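Local coordinates for protein Isomerase/lactonizing enzyme (Agrobacterium fabrum str. C58, PDB 2NQL) that is of unknown specific function but belongs to the enolase superfamily, pairing a capping domain with a TIM-type barrel that holds a sodium ion in this model, at residues Ala213-Asn218 with Glu222-Leu227; Ala276-Cys281 with His308-Ile313; Ser3-Val8 with Ile128-Ile133; Gly88-Arg93 with Asp103-Met108. All blocks are in the same frame, centred on the assembly; numbering follows the deposited sequence. Where two conformers were deposited one is given.

Overall arrangement
From the N terminus, the segment 3-8 starts the first strand of the capping-domain sheet, and contact 3 closes a loop of some 120 residues when helix 117-138 returns to it. Contact 4 is nested inside that loop and joins helix 75-90 to helix 98-109. These two contacts touch, because Ile5 pairs by its backbone with Gly92 and Arg93. The chain then enters the barrel, where contact 1 closes a short turn from strand 210-214 to helix 221-231. Contact 2 follows in series, bridging helix 271-278 and the approach to strand 311-312; the centres of contacts 1 and 2 lie about 19 Å apart.

Contact 1 (Ala213-Asn218 with Glu222-Leu227); sequences ADMHWN and ERALEL. With SO4 (sulfate ion), chain D.
His216 NE2 donates to O2 of a bound sulfate ion, probably taken up from the crystallisation liquor, over 2.8 Å with an N-H...O angle of 142°. The anion sits at the imidazole edge, close to the ring plane, and is also hydrogen-bonded to Tyr46 OH. At the other ring nitrogen, His216 ND1 donates to Asp214 OD2 over 2.9 Å; this oxygen is approached from above the carboxylate plane, 49° out of it. The second carboxylate oxygen receives a weak bond from the backbone, His216 N to Asp214 OD1, so the aspartate bonds to the backbone N and the ring of the same histidine, which probably restrains the ring. Trp217 lays CZ3 over the centre of the His216 ring, 3.7 Å above its plane, and packs against Val111 of the second subunit.

Met215 makes the contact with helix 221-231. Its long, unbranched chain runs out with chi2 extended at -176° and bends only at the sulfur, which delivers CE to the helix surface. There CE lies 3.5 Å from Ala224 O and 4.0 Å from Leu227 CB. Alanine suits this place because its small side chain lets the methyl settle near the helix backbone, while Leu227 and Ile228 add apolar surface. The arrangement belongs to the beta-alpha-beta unit of strand 210-214, helix 221-231 and strand 239-240, whose Glu240 binds the sodium ion. The chemistry thus divides by residue: apolar Met215, just after strand 210-214, packs on helix 221-231, whereas neighbouring His216, bonded to Asp214, presents a polar edge able to hold an anion.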
loop_
_atom_site.group_PDB
_atom_site.type_symbol
_atom_site.label_atom_id
_atom_site.label_comp_id
_atom_site.label_asym_id
_atom_site.label_seq_id
_atom_site.Cartn_x
_atom_site.Cartn_y
_atom_site.Cartn_z
ATOM N N ALA A 213 -16.026 -2.280 22.018
ATOM C CA ALA A 213 -15.117 -3.411 21.923
ATOM C C ALA A 213 -14.293 -3.337 20.654
ATOM O O ALA A 213 -14.840 -3.342 19.551
ATOM C CB ALA A 213 -15.883 -4.723 21.950
ATOM N N ASP A 214 -12.976 -3.269 20.832
ATOM C CA ASP A 214 -12.054 -3.424 19.708
ATOM C C ASP A 214 -11.743 -4.922 19.509
ATOM O O ASP A 214 -11.001 -5.560 20.282
ATOM C CB ASP A 214 -10.791 -2.570 19.920
ATOM C CG ASP A 214 -9.713 -2.816 18.844
ATOM O OD1 ASP A 214 -10.040 -3.326 17.744
ATOM O OD2 ASP A 214 -8.530 -2.513 19.113
ATOM N N MET A 215 -12.311 -5.457 18.442
ATOM C CA MET A 215 -12.266 -6.880 18.171
ATOM C C MET A 215 -10.995 -7.292 17.458
ATOM O O MET A 215 -10.730 -8.491 17.305
ATOM C CB MET A 215 -13.492 -7.294 17.369
ATOM C CG MET A 215 -14.764 -7.191 18.201
ATOM S SD MET A 215 -16.159 -7.802 17.267
ATOM C CE MET A 215 -15.853 -9.570 17.430
ATOM N N HIS A 216 -10.216 -6.295 17.024
ATOM C CA HIS A 216 -8.815 -6.484 16.699
ATOM C C HIS A 216 -8.627 -7.532 15.605
ATOM O O HIS A 216 -7.679 -8.321 15.659
ATOM C CB HIS A 216 -8.013 -6.859 17.947
ATOM C CG HIS A 216 -6.775 -6.052 18.127
ATOM N ND1 HIS A 216 -6.778 -4.814 18.734
ATOM C CD2 HIS A 216 -5.493 -6.293 17.762
ATOM C CE1 HIS A 216 -5.549 -4.331 18.743
ATOM N NE2 HIS A 216 -4.750 -5.209 18.158
ATOM N N TRP A 217 -9.535 -7.524 14.627
ATOM C CA TRP A 217 -9.379 -8.214 13.320
ATOM C C TRP A 217 -9.426 -9.759 13.240
ATOM O O TRP A 217 -9.990 -10.290 12.296
ATOM C CB TRP A 217 -8.157 -7.709 12.540
ATOM C CG TRP A 217 -8.102 -6.235 12.338
ATOM C CD1 TRP A 217 -8.753 -5.507 11.358
ATOM C CD2 TRP A 217 -7.321 -5.298 13.084
ATOM N NE1 TRP A 217 -8.420 -4.174 11.464
ATOM C CE2 TRP A 217 -7.557 -4.013 12.519
ATOM C CE3 TRP A 217 -6.454 -5.405 14.190
ATOM C CZ2 TRP A 217 -6.952 -2.857 13.014
ATOM C CZ3 TRP A 217 -5.860 -4.251 14.682
ATOM C CH2 TRP A 217 -6.103 -2.995 14.083
ATOM N N ASN A 218 -8.793 -10.458 14.189
ATOM C CA ASN A 218 -8.433 -11.865 13.999
ATOM C C ASN A 218 -9.571 -12.830 14.325
ATOM O O ASN A 218 -9.484 -13.666 15.230
ATOM C CB ASN A 218 -7.086 -12.230 14.662
ATOM C CG ASN A 218 -7.076 -12.040 16.179
ATOM O OD1 ASN A 218 -7.768 -11.178 16.729
ATOM N ND2 ASN A 218 -6.265 -12.852 16.861
ATOM N N GLU A 222 -18.099 -15.389 11.126
ATOM C CA GLU A 222 -19.005 -16.181 11.935
ATOM C C GLU A 222 -18.629 -16.098 13.412
ATOM O O GLU A 222 -19.495 -15.858 14.255
ATOM C CB GLU A 222 -19.043 -17.629 11.420
ATOM C CG GLU A 222 -19.756 -17.776 10.052
ATOM C CD GLU A 222 -18.887 -17.406 8.838
ATOM O OE1 GLU A 222 -17.651 -17.559 8.896
ATOM O OE2 GLU A 222 -19.439 -16.953 7.816
ATOM N N ARG A 223 -17.340 -16.247 13.718
ATOM C CA ARG A 223 -16.820 -16.052 15.084
ATOM C C ARG A 223 -17.006 -14.618 15.595
ATOM O O ARG A 223 -17.384 -14.423 16.752
ATOM C CB ARG A 223 -15.345 -16.429 15.172
ATOM C CG ARG A 223 -14.724 -16.355 16.564
ATOM C CD ARG A 223 -15.516 -17.195 17.545
ATOM N NE ARG A 223 -14.862 -17.306 18.842
ATOM C CZ ARG A 223 -15.503 -17.606 19.970
ATOM N NH1 ARG A 223 -16.822 -17.808 19.966
ATOM N NH2 ARG A 223 -14.821 -17.696 21.102
ATOM N N ALA A 224 -16.713 -13.638 14.738
ATOM C CA ALA A 224 -16.999 -12.231 15.029
ATOM C C ALA A 224 -18.446 -12.039 15.484
ATOM O O ALA A 224 -18.687 -11.478 16.561
ATOM C CB ALA A 224 -16.685 -11.348 13.825
ATOM N N LEU A 225 -19.396 -12.547 14.696
ATOM C CA LEU A 225 -20.822 -12.485 15.067
ATOM C C LEU A 225 -21.176 -13.176 16.385
ATOM O O LEU A 225 -21.975 -12.651 17.161
ATOM C CB LEU A 225 -21.711 -13.009 13.945
ATOM C CG LEU A 225 -21.819 -12.122 12.718
ATOM C CD1 LEU A 225 -22.299 -12.926 11.523
ATOM C CD2 LEU A 225 -22.689 -10.925 12.994
ATOM N N GLU A 226 -20.571 -14.344 16.632
ATOM C CA GLU A 226 -20.742 -15.068 17.888
ATOM C C GLU A 226 -20.333 -14.237 19.099
ATOM O O GLU A 226 -21.046 -14.197 20.112
ATOM C CB GLU A 226 -19.917 -16.354 17.883
ATOM C CG GLU A 226 -20.510 -17.498 17.087
ATOM C CD GLU A 226 -19.539 -18.658 16.955
ATOM O OE1 GLU A 226 -18.728 -18.873 17.885
ATOM O OE2 GLU A 226 -19.582 -19.353 15.920
ATOM N N LEU A 227 -19.173 -13.590 18.991
ATOM C CA LEU A 227 -18.624 -12.812 20.079
ATOM C C LEU A 227 -19.446 -11.533 20.294
ATOM O O LEU A 227 -19.682 -11.102 21.441
ATOM C CB LEU A 227 -17.144 -12.502 19.787
ATOM C CG LEU A 227 -16.135 -13.669 19.864
ATOM C CD1 LEU A 227 -14.787 -13.250 19.305
ATOM C CD2 LEU A 227 -15.973 -14.221 21.303
HETATM S S SO4 D . -2.321 -2.425 17.461
HETATM O O1 SO4 D . -1.723 -2.551 16.134
HETATM O O2 SO4 D . -2.353 -3.770 18.045
HETATM O O3 SO4 D . -1.530 -1.537 18.305
HETATM O O4 SO4 D . -3.677 -1.907 17.319
#

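Contact 2 (Ala276-Cys281 with His308-Ile313); sequences ARIERC and HGIDVI
Ile278 of helix 271-278 and His308, where helix 295-308 gives way to a loop, are the closest pair of CA atoms between the two segments, 8.7 Å apart. Arg277 O accepts from both Arg280 N and Cys281 N. After His308, Gly309 takes a positive phi of 59° in a Schellman motif, a conformation that glycine adopts easily, and the chain swings into strand 311-312.

Ile278 carries the contact with both of its branches. Its chi1 of 71° sets CG1 between the backbone N and carbonyl carbon, sending CD1 over one face of the His308 ring, 4.0 Å from the centroid, in a CH-pi contact displaced toward CD2. The other branch, CG2, meets Ile310 CD1 at 3.7 Å. A beta-branched residue suits the position because one side chain serves two partners, the flat, exposed imidazole and the buried isoleucine. Leu304 also packs on Ile278, and Val286 on Ile310. Helix 271-278 thus packs on the last residue of helix 295-308 and on the loop leading into strand 311-312, which pairs in parallel with strand 285-286, as in the alternating strands and helices of a TIM-type barrel.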
loop_
_atom_site.group_PDB
_atom_site.type_symbol
_atom_site.label_atom_id
_atom_site.label_comp_id
_atom_site.label_asym_id
_atom_site.label_seq_id
_atom_site.Cartn_x
_atom_site.Cartn_y
_atom_site.Cartn_z
ATOM N N ALA A 276 -14.804 1.475 -1.062
ATOM C CA ALA A 276 -14.830 0.018 -1.193
ATOM C C ALA A 276 -15.636 -0.695 -0.104
ATOM O O ALA A 276 -16.244 -1.737 -0.371
ATOM C CB ALA A 276 -13.409 -0.534 -1.273
ATOM N N ARG A 277 -15.674 -0.131 1.104
ATOM C CA ARG A 277 -16.435 -0.758 2.194
ATOM C C ARG A 277 -17.886 -0.307 2.265
ATOM O O ARG A 277 -18.774 -1.130 2.448
ATOM C CB ARG A 277 -15.756 -0.583 3.564
ATOM C CG ARG A 277 -14.669 -1.589 3.852
ATOM C CD ARG A 277 -13.342 -1.067 3.362
ATOM N NE ARG A 277 -12.255 -2.025 3.423
ATOM C CZ ARG A 277 -11.127 -1.897 2.731
ATOM N NH1 ARG A 277 -10.959 -0.851 1.923
ATOM N NH2 ARG A 277 -10.172 -2.813 2.846
ATOM N N ILE A 278 -18.138 0.991 2.115
ATOM C CA ILE A 278 -19.484 1.492 2.350
ATOM C C ILE A 278 -20.426 1.180 1.185
ATOM O O ILE A 278 -21.641 1.117 1.372
ATOM C CB ILE A 278 -19.507 2.983 2.771
ATOM C CG1 ILE A 278 -19.152 3.901 1.588
ATOM C CG2 ILE A 278 -18.575 3.206 4.004
ATOM C CD1 ILE A 278 -19.424 5.365 1.831
ATOM N N GLU A 279 -19.855 0.946 0.001
ATOM C CA GLU A 279 -20.622 0.485 -1.165
ATOM C C GLU A 279 -21.190 -0.936 -1.003
ATOM O O GLU A 279 -22.143 -1.306 -1.685
ATOM C CB GLU A 279 -19.811 0.663 -2.467
ATOM C CG GLU A 279 -19.687 2.153 -2.925
ATOM C CD GLU A 279 -18.536 2.453 -3.915
ATOM O OE1 GLU A 279 -17.771 1.535 -4.309
ATOM O OE2 GLU A 279 -18.392 3.639 -4.299
ATOM N N ARG A 280 -20.626 -1.703 -0.068
ATOM C CA ARG A 280 -21.035 -3.082 0.206
ATOM C C ARG A 280 -21.550 -3.366 1.629
ATOM O O ARG A 280 -22.374 -4.258 1.805
ATOM C CB ARG A 280 -19.879 -4.035 -0.104
ATOM C CG ARG A 280 -19.576 -4.202 -1.589
ATOM C CD ARG A 280 -18.372 -5.118 -1.797
ATOM N NE ARG A 280 -18.638 -6.491 -1.364
ATOM C CZ ARG A 280 -17.821 -7.522 -1.576
ATOM N NH1 ARG A 280 -16.667 -7.349 -2.219
ATOM N NH2 ARG A 280 -18.160 -8.731 -1.143
ATOM N N CYS A 281 -21.037 -2.648 2.637
ATOM C CA CYS A 281 -21.269 -2.989 4.064
ATOM C C CYS A 281 -22.112 -1.923 4.775
ATOM O O CYS A 281 -22.267 -0.817 4.255
ATOM C CB CYS A 281 -19.955 -3.185 4.827
ATOM S SG CYS A 281 -18.649 -4.084 3.950
ATOM N N HIS A 308 -23.382 10.008 3.728
ATOM C CA HIS A 308 -23.992 8.719 3.971
ATOM C C HIS A 308 -24.473 8.562 5.406
ATOM O O HIS A 308 -24.891 7.473 5.827
ATOM C CB HIS A 308 -23.036 7.609 3.537
ATOM C CG HIS A 308 -22.869 7.532 2.052
ATOM N ND1 HIS A 308 -23.722 6.811 1.244
ATOM C CD2 HIS A 308 -21.915 8.042 1.236
ATOM C CE1 HIS A 308 -23.314 6.902 -0.011
ATOM N NE2 HIS A 308 -22.220 7.644 -0.042
ATOM N N GLY A 309 -24.421 9.676 6.144
ATOM C CA GLY A 309 -24.813 9.715 7.544
ATOM C C GLY A 309 -24.030 8.766 8.426
ATOM O O GLY A 309 -24.586 8.161 9.330
ATOM N N ILE A 310 -22.736 8.617 8.137
ATOM C CA ILE A 310 -21.852 7.757 8.922
ATOM C C ILE A 310 -21.165 8.654 9.958
ATOM O O ILE A 310 -20.639 9.707 9.593
ATOM C CB ILE A 310 -20.800 7.051 7.984
ATOM C CG1 ILE A 310 -21.547 6.148 6.975
ATOM C CG2 ILE A 310 -19.779 6.226 8.820
ATOM C CD1 ILE A 310 -20.709 5.575 5.839
ATOM N N ASP A 311 -21.191 8.247 11.234
ATOM C CA ASP A 311 -20.467 8.968 12.308
ATOM C C ASP A 311 -18.944 8.876 12.133
ATOM O O ASP A 311 -18.440 7.901 11.609
ATOM C CB ASP A 311 -20.855 8.419 13.679
ATOM C CG ASP A 311 -22.301 8.751 14.049
ATOM O OD1 ASP A 311 -22.892 9.650 13.421
ATOM O OD2 ASP A 311 -22.841 8.119 14.967
ATOM N N VAL A 312 -18.232 9.907 12.566
ATOM C CA VAL A 312 -16.767 9.928 12.500
ATOM C C VAL A 312 -16.212 9.997 13.927
ATOM O O VAL A 312 -16.500 10.946 14.676
ATOM C CB VAL A 312 -16.268 11.119 11.667
ATOM C CG1 VAL A 312 -14.736 11.157 11.643
ATOM C CG2 VAL A 312 -16.860 11.066 10.233
ATOM N N ILE A 313 -15.460 8.967 14.307
ATOM C CA ILE A 313 -14.793 8.912 15.617
ATOM C C ILE A 313 -13.327 8.502 15.391
ATOM O O ILE A 313 -13.021 7.303 15.364
ATOM C CB ILE A 313 -15.526 7.944 16.594
ATOM C CG1 ILE A 313 -17.024 8.294 16.698
ATOM C CG2 ILE A 313 -14.887 7.976 17.981
ATOM C CD1 ILE A 313 -17.832 7.321 17.503
#

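Contact 3 (Ser3-Val8 with Ile128-Ile133); sequences SPIATV and IALWDI
Two bends in Ile5, chi1 at -54° and chi2 at -45°, fold its delta methyl round toward helix 117-138, where Leu130 reaches back with CG swung away from its backbone N (chi1 -156°). CD1 of Ile5 thereby arrives 3.7 Å from Leu130 CD1. The same leucine methyl also comes within 3.9 Å of Ile5 CG1, so it lies along the end of the isoleucine chain and not against one atom alone. The second helix partner stands three residues further on, almost one turn away, and Ile133 CD1 meets Ile5 CD1 at 3.8 Å. One methyl group thus touches two side chains of the same helix face, Ile5 crossing each of them at a slant.

All three residues are buried. Isoleucine suits position 5 because the flexible end of its chain carries one methyl to two partners, while the branched Leu130 and Ile133 each offer a methyl from one face of the helix. Val90, packing on Ile5, and Met57 and Val101, packing on Leu130, extend the greasy layer; Thr59 neighbours Ile133. Just beyond Ile5 the strand carries a classic beta bulge, in which Ala6 and Thr7 both face Thr58 of the antiparallel strand 50-59. Ahead of it, Ser3 N is bonded to Glu137 OE2. Here the first strand of an antiparallel sheet is joined to the long helix 117-138 by apolar packing, the layered alpha-plus-beta arrangement of the N-terminal capping domain in the mandelate racemase and muconate lactonizing enzyme family.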
loop_
_atom_site.group_PDB
_atom_site.type_symbol
_atom_site.label_atom_id
_atom_site.label_comp_id
_atom_site.label_asym_id
_atom_site.label_seq_id
_atom_site.Cartn_x
_atom_site.Cartn_y
_atom_site.Cartn_z
ATOM N N SER A 3 4.935 31.672 0.378
ATOM C CA SER A 3 6.336 31.582 -0.035
ATOM C C SER A 3 6.660 30.136 -0.458
ATOM O O SER A 3 6.209 29.200 0.197
ATOM C CB SER A 3 7.224 32.002 1.128
ATOM O OG SER A 3 8.612 31.822 0.869
ATOM N N PRO A 4 7.425 29.953 -1.561
ATOM C CA PRO A 4 7.762 28.584 -1.998
ATOM C C PRO A 4 8.478 27.779 -0.928
ATOM O O PRO A 4 9.236 28.337 -0.133
ATOM C CB PRO A 4 8.694 28.799 -3.193
ATOM C CG PRO A 4 8.299 30.203 -3.698
ATOM C CD PRO A 4 7.996 30.977 -2.458
ATOM N N ILE A 5 8.228 26.474 -0.913
ATOM C CA ILE A 5 8.994 25.572 -0.047
ATOM C C ILE A 5 10.473 25.557 -0.435
ATOM O O ILE A 5 10.807 25.406 -1.619
ATOM C CB ILE A 5 8.414 24.132 -0.062
ATOM C CG1 ILE A 5 6.912 24.137 0.294
ATOM C CG2 ILE A 5 9.285 23.217 0.826
ATOM C CD1 ILE A 5 6.527 25.011 1.500
ATOM N N ALA A 6 11.340 25.732 0.563
ATOM C CA ALA A 6 12.781 25.759 0.379
ATOM C C ALA A 6 13.370 24.384 0.711
ATOM O O ALA A 6 14.171 23.853 -0.054
ATOM C CB ALA A 6 13.412 26.830 1.264
ATOM N N THR A 7 12.994 23.826 1.869
ATOM C CA THR A 7 13.628 22.614 2.394
ATOM C C THR A 7 12.609 21.660 3.029
ATOM O O THR A 7 11.549 22.087 3.523
ATOM C CB THR A 7 14.761 22.924 3.422
ATOM O OG1 THR A 7 14.249 23.709 4.513
ATOM C CG2 THR A 7 15.941 23.650 2.780
ATOM N N VAL A 8 12.925 20.360 2.965
ATOM C CA VAL A 8 12.115 19.305 3.591
ATOM C C VAL A 8 13.118 18.424 4.327
ATOM O O VAL A 8 14.022 17.845 3.715
ATOM C CB VAL A 8 11.308 18.482 2.539
ATOM C CG1 VAL A 8 10.480 17.372 3.221
ATOM C CG2 VAL A 8 10.398 19.379 1.693
ATOM N N ILE A 128 0.408 17.399 6.228
ATOM C CA ILE A 128 0.247 18.085 7.523
ATOM C C ILE A 128 1.197 19.314 7.607
ATOM O O ILE A 128 0.766 20.413 7.960
ATOM C CB ILE A 128 0.480 17.093 8.710
ATOM C CG1 ILE A 128 -0.617 16.014 8.704
ATOM C CG2 ILE A 128 0.536 17.900 10.064
ATOM C CD1 ILE A 128 -0.315 14.779 9.576
ATOM N N ALA A 129 2.468 19.139 7.224
ATOM C CA ALA A 129 3.427 20.243 7.254
ATOM C C ALA A 129 3.020 21.396 6.325
ATOM O O ALA A 129 3.150 22.563 6.687
ATOM C CB ALA A 129 4.802 19.762 6.942
ATOM N N LEU A 130 2.538 21.064 5.127
ATOM C CA LEU A 130 2.085 22.089 4.187
ATOM C C LEU A 130 0.834 22.840 4.677
ATOM O O LEU A 130 0.773 24.071 4.541
ATOM C CB LEU A 130 1.835 21.485 2.784
ATOM C CG LEU A 130 1.928 22.469 1.611
ATOM C CD1 LEU A 130 3.303 23.121 1.465
ATOM C CD2 LEU A 130 1.577 21.740 0.333
ATOM N N TRP A 131 -0.141 22.132 5.249
ATOM C CA TRP A 131 -1.287 22.826 5.875
ATOM C C TRP A 131 -0.888 23.695 7.076
ATOM O O TRP A 131 -1.486 24.767 7.291
ATOM C CB TRP A 131 -2.387 21.859 6.307
ATOM C CG TRP A 131 -3.308 21.407 5.212
ATOM C CD1 TRP A 131 -3.312 20.175 4.567
ATOM C CD2 TRP A 131 -4.356 22.172 4.614
ATOM N NE1 TRP A 131 -4.338 20.135 3.631
ATOM C CE2 TRP A 131 -4.977 21.349 3.627
ATOM C CE3 TRP A 131 -4.846 23.480 4.819
ATOM C CZ2 TRP A 131 -6.059 21.799 2.848
ATOM C CZ3 TRP A 131 -5.928 23.917 4.042
ATOM C CH2 TRP A 131 -6.504 23.085 3.061
ATOM N N ASP A 132 0.110 23.241 7.838
ATOM C CA ASP A 132 0.674 24.037 8.965
ATOM C C ASP A 132 1.220 25.361 8.414
ATOM O O ASP A 132 0.914 26.440 8.921
ATOM C CB ASP A 132 1.776 23.236 9.665
ATOM C CG ASP A 132 2.292 23.889 10.950
ATOM O OD1 ASP A 132 1.660 24.846 11.462
ATOM O OD2 ASP A 132 3.349 23.434 11.455
ATOM N N ILE A 133 2.020 25.274 7.360
ATOM C CA ILE A 133 2.553 26.466 6.676
ATOM C C ILE A 133 1.428 27.366 6.134
ATOM O O ILE A 133 1.457 28.591 6.356
ATOM C CB ILE A 133 3.586 26.073 5.573
ATOM C CG1 ILE A 133 4.870 25.536 6.225
ATOM C CG2 ILE A 133 3.950 27.286 4.704
ATOM C CD1 ILE A 133 5.794 24.774 5.257
#

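Contact 4 (Gly88-Arg93 with Asp103-Met108); sequences GFVIGR and DDLYDM
Two consecutive helices of the capping domain meet here, Phe89 and Val90 in the weakly bonded last part of helix 75-90 packing on Leu105 and Met108 of helix 98-109. A Met-aromatic contact forms where Met108 SD lies over one face of the Phe89 ring, 3.8 Å from its centroid and 19° off the normal. The bend of the methionine chain at its sulfur also brings CE to 3.7 Å from Phe89 CD2. Leu105 forks between two partners: its CD2 touches Phe89 CB at 3.8 Å, and its CD1 meets Val90 CG2 at 3.7 Å.

Beyond Val90 a type II turn, closed by Arg93 N bonding to Val90 O, reverses the chain, with Gly92 at the third position where positive phi is needed. Asn32 and Val38 of the second subunit pack on Phe89 and Met108 respectively, placing this patch by the dimer interface. Beside this apolar patch Arg93, long and kinked at chi2 and chi3, reaches Asp104 in a salt bridge, its guanidinium plane 48° from the carboxylate plane. A single oxygen takes both contacts: Asp104 OD2 receives Arg93 NH2 weakly at 3.1 Å, and accepts Arg93 NH1 through its anti lone pair at 2.9 Å.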
loop_
_atom_site.group_PDB
_atom_site.type_symbol
_atom_site.label_atom_id
_atom_site.label_comp_id
_atom_site.label_asym_id
_atom_site.label_seq_id
_atom_site.Cartn_x
_atom_site.Cartn_y
_atom_site.Cartn_z
ATOM N N GLY A 88 11.648 16.578 -3.626
ATOM C CA GLY A 88 11.968 17.279 -4.881
ATOM C C GLY A 88 10.765 17.871 -5.582
ATOM O O GLY A 88 10.895 18.883 -6.283
ATOM N N PHE A 89 9.609 17.234 -5.429
ATOM C CA PHE A 89 8.361 17.696 -6.025
ATOM C C PHE A 89 7.507 18.593 -5.121
ATOM O O PHE A 89 6.462 19.102 -5.528
ATOM C CB PHE A 89 7.559 16.513 -6.547
ATOM C CG PHE A 89 8.232 15.827 -7.705
ATOM C CD1 PHE A 89 8.171 16.397 -8.979
ATOM C CD2 PHE A 89 8.966 14.667 -7.523
ATOM C CE1 PHE A 89 8.804 15.795 -10.061
ATOM C CE2 PHE A 89 9.614 14.060 -8.586
ATOM C CZ PHE A 89 9.531 14.630 -9.868
ATOM N N VAL A 90 7.967 18.771 -3.895
ATOM C CA VAL A 90 7.378 19.761 -2.979
ATOM C C VAL A 90 8.162 21.068 -3.007
ATOM O O VAL A 90 7.562 22.143 -3.028
ATOM C CB VAL A 90 7.257 19.192 -1.533
ATOM C CG1 VAL A 90 6.755 20.293 -0.553
ATOM C CG2 VAL A 90 6.294 18.035 -1.557
ATOM N N ILE A 91 9.492 20.971 -2.999
ATOM C CA ILE A 91 10.372 22.133 -3.051
ATOM C C ILE A 91 10.075 22.983 -4.305
ATOM O O ILE A 91 9.965 22.455 -5.428
ATOM C CB ILE A 91 11.865 21.696 -2.979
ATOM C CG1 ILE A 91 12.234 21.241 -1.552
ATOM C CG2 ILE A 91 12.802 22.825 -3.435
ATOM C CD1 ILE A 91 13.437 20.291 -1.490
ATOM N N GLY A 92 9.884 24.286 -4.102
ATOM C CA GLY A 92 9.458 25.171 -5.198
ATOM C C GLY A 92 7.958 25.350 -5.326
ATOM O O GLY A 92 7.503 26.347 -5.889
ATOM N N ARG A 93 7.166 24.418 -4.781
ATOM C CA ARG A 93 5.716 24.604 -4.728
ATOM C C ARG A 93 5.446 25.501 -3.512
ATOM O O ARG A 93 6.347 25.747 -2.717
ATOM C CB ARG A 93 4.965 23.273 -4.542
ATOM C CG ARG A 93 5.163 22.224 -5.659
ATOM C CD ARG A 93 4.428 22.623 -6.918
ATOM N NE ARG A 93 2.960 22.643 -6.833
ATOM C CZ ARG A 93 2.154 21.625 -7.137
ATOM N NH1 ARG A 93 2.664 20.454 -7.477
ATOM N NH2 ARG A 93 0.826 21.758 -7.072
ATOM N N ASP A 103 -2.501 15.913 -4.188
ATOM C CA ASP A 103 -3.068 15.188 -5.325
ATOM C C ASP A 103 -2.007 14.940 -6.389
ATOM O O ASP A 103 -1.969 13.848 -6.964
ATOM C CB ASP A 103 -4.255 15.953 -5.932
ATOM C CG ASP A 103 -5.533 15.809 -5.117
ATOM O OD1 ASP A 103 -5.653 14.850 -4.322
ATOM O OD2 ASP A 103 -6.448 16.664 -5.286
ATOM N N ASP A 104 -1.138 15.926 -6.632
ATOM C CA ASP A 104 -0.007 15.720 -7.555
ATOM C C ASP A 104 0.955 14.621 -7.112
ATOM O O ASP A 104 1.376 13.799 -7.929
ATOM C CB ASP A 104 0.762 17.019 -7.784
ATOM C CG ASP A 104 -0.004 18.007 -8.674
ATOM O OD1 ASP A 104 -1.053 17.621 -9.240
ATOM O OD2 ASP A 104 0.438 19.161 -8.762
ATOM N N LEU A 105 1.293 14.607 -5.821
ATOM C CA LEU A 105 2.210 13.589 -5.290
ATOM C C LEU A 105 1.583 12.221 -5.347
ATOM O O LEU A 105 2.254 11.247 -5.726
ATOM C CB LEU A 105 2.643 13.930 -3.836
ATOM C CG LEU A 105 3.365 15.258 -3.617
ATOM C CD1 LEU A 105 3.707 15.455 -2.116
ATOM C CD2 LEU A 105 4.608 15.377 -4.476
ATOM N N TYR A 106 0.308 12.132 -4.964
ATOM C CA TYR A 106 -0.433 10.879 -5.055
ATOM C C TYR A 106 -0.427 10.327 -6.476
ATOM O O TYR A 106 -0.150 9.132 -6.710
ATOM C CB TYR A 106 -1.865 11.056 -4.544
ATOM C CG TYR A 106 -2.661 9.782 -4.509
ATOM C CD1 TYR A 106 -2.528 8.877 -3.455
ATOM C CD2 TYR A 106 -3.587 9.486 -5.520
ATOM C CE1 TYR A 106 -3.294 7.697 -3.427
ATOM C CE2 TYR A 106 -4.321 8.315 -5.508
ATOM C CZ TYR A 106 -4.196 7.433 -4.468
ATOM O OH TYR A 106 -4.962 6.299 -4.481
ATOM N N ASP A 107 -0.735 11.208 -7.423
ATOM C CA ASP A 107 -0.745 10.830 -8.851
ATOM C C ASP A 107 0.563 10.261 -9.405
ATOM O O ASP A 107 0.521 9.511 -10.385
ATOM C CB ASP A 107 -1.170 12.031 -9.700
ATOM C CG ASP A 107 -2.641 12.294 -9.626
ATOM O OD1 ASP A 107 -3.378 11.490 -9.013
ATOM O OD2 ASP A 107 -3.071 13.321 -10.184
ATOM N N MET A 108 1.706 10.600 -8.800
ATOM C CA MET A 108 3.013 10.150 -9.300
ATOM C C MET A 108 3.135 8.622 -9.338
ATOM O O MET A 108 3.794 8.081 -10.218
ATOM C CB MET A 108 4.189 10.735 -8.518
ATOM C CG MET A 108 4.360 12.257 -8.633
ATOM S SD MET A 108 6.029 12.782 -8.316
ATOM C CE MET A 108 6.114 12.470 -6.525
#